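Local coordinates for lipase (Photobacterium sp. M37, PDB 2ORY), which hydrolyses the ester bonds of triacylglycerols as a cold-adapted lipase of the alpha/beta hydrolase fold, at residues 295-299 / 309-313. Sequence-based numbering, arbitrary orientation.
Sequences GNINP and AYQHV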
# COMPACT_ATOMS: atom_id res chain seq x y z
N GLY A 295 7.16 -4.01 17.13
CA GLY A 295 6.30 -2.97 17.67
C GLY A 295 6.08 -3.08 19.17
O GLY A 295 6.41 -4.08 19.77
N ASN A 296 5.50 -2.03 19.75
CA ASN A 296 5.23 -1.99 21.18
C ASN A 296 3.80 -1.63 21.48
O ASN A 296 3.31 -0.58 21.07
CB ASN A 296 6.15 -0.97 21.83
CG ASN A 296 7.59 -1.31 21.64
OD1 ASN A 296 8.08 -2.30 22.19
ND2 ASN A 296 8.28 -0.51 20.84
N ILE A 297 3.13 -2.50 22.24
CA ILE A 297 1.73 -2.28 22.60
C ILE A 297 1.53 -0.98 23.36
O ILE A 297 2.15 -0.78 24.40
CB ILE A 297 1.20 -3.47 23.45
CG1 ILE A 297 1.16 -4.75 22.59
CG2 ILE A 297 -0.19 -3.19 23.94
CD1 ILE A 297 0.68 -5.99 23.33
N ASN A 298 0.68 -0.10 22.84
CA ASN A 298 0.37 1.17 23.49
C ASN A 298 -0.65 0.88 24.59
O ASN A 298 -1.84 0.71 24.33
CB ASN A 298 -0.21 2.16 22.49
CG ASN A 298 -0.43 3.51 23.10
OD1 ASN A 298 -0.23 3.68 24.29
ND2 ASN A 298 -0.83 4.48 22.29
N PRO A 299 -0.19 0.80 25.85
CA PRO A 299 -1.00 0.52 27.05
C PRO A 299 -2.25 1.37 27.26
O PRO A 299 -3.21 0.93 27.88
CB PRO A 299 0.01 0.66 28.18
CG PRO A 299 0.89 1.77 27.67
CD PRO A 299 1.14 1.32 26.25
N ALA A 309 -5.70 0.13 15.01
CA ALA A 309 -5.60 1.31 14.16
C ALA A 309 -4.32 2.08 14.46
O ALA A 309 -3.72 2.69 13.57
CB ALA A 309 -6.82 2.23 14.36
N TYR A 310 -3.91 2.05 15.72
CA TYR A 310 -2.72 2.78 16.13
C TYR A 310 -1.49 2.12 15.53
O TYR A 310 -0.65 2.79 14.93
CB TYR A 310 -2.59 2.78 17.66
CG TYR A 310 -1.33 3.46 18.16
CD1 TYR A 310 -1.31 4.84 18.36
CD2 TYR A 310 -0.16 2.74 18.41
CE1 TYR A 310 -0.15 5.49 18.79
CE2 TYR A 310 1.02 3.38 18.85
CZ TYR A 310 1.01 4.76 19.03
OH TYR A 310 2.14 5.42 19.46
N GLN A 311 -1.41 0.80 15.68
CA GLN A 311 -0.27 0.05 15.18
C GLN A 311 -0.15 0.14 13.66
O GLN A 311 0.96 0.18 13.14
CB GLN A 311 -0.37 -1.41 15.61
CG GLN A 311 -0.29 -1.65 17.12
CD GLN A 311 1.05 -1.26 17.73
OE1 GLN A 311 2.08 -1.28 17.05
NE2 GLN A 311 1.04 -0.91 19.01
N HIS A 312 -1.29 0.19 12.97
CA HIS A 312 -1.31 0.23 11.51
C HIS A 312 -0.96 1.58 10.93
O HIS A 312 -0.26 1.67 9.91
CB HIS A 312 -2.69 -0.17 11.01
CG HIS A 312 -2.78 -0.34 9.52
ND1 HIS A 312 -1.91 -1.13 8.81
CD2 HIS A 312 -3.70 0.10 8.63
CE1 HIS A 312 -2.29 -1.18 7.55
NE2 HIS A 312 -3.38 -0.45 7.42
N VAL A 313 -1.43 2.64 11.57
CA VAL A 313 -1.22 3.98 11.06
C VAL A 313 -0.13 4.75 11.78
O VAL A 313 0.75 5.31 11.14
CB VAL A 313 -2.53 4.78 11.10
CG1 VAL A 313 -2.34 6.18 10.54
CG2 VAL A 313 -3.57 4.05 10.31
O HOH W 1 4.46 -0.01 17.94
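Asn296 meets Gln311 through its backbone, and the amide of the glutamine serves both its backbone N-H and its carbonyl, the first through a water. The N-H of Asn296 donates to this water 2.9 Å from Asn296 N, and the water in turn donates a hydrogen bond to Gln311 OE1 at 2.8 Å. The carbonyl takes a direct bond, Gln311 NE2 to Asn296 O at 3.1 Å with an N-H...O angle of 156°; the oxygen lies close to the glutamine's amide plane, whereas the nitrogen stands well above the plane of the peptide carbonyl. A bend at chi2 turns the Gln311 chain so that its NE2 reaches the loop. Asn233 bonds to OE1 and Gln307 accepts from NE2, which fixes the rotation of this amide. Ile297 sends its CB away from the helix, and its side chain touches Leu235. Asn298 returns to the contact: with CG anti to the backbone N (chi1 -175°), Asn298 ND2 lies over one face of the Tyr310 ring, offset toward the rim and 3.7 Å from Tyr310 CE1, while Asn298 CB lies 4.0 Å from Tyr310 CE2. Amide and ring planes are 61° apart, and the phenol OH beyond bonds to Glu318. The loop thus runs beside helix 304-319, which follows it in the chain and also carries His312, the probable histidine of a Ser-His-Asp triad with Ser174 and Asp236; around the His312 imidazole lie helix 97-102 and His173, at the end of strand 166-173.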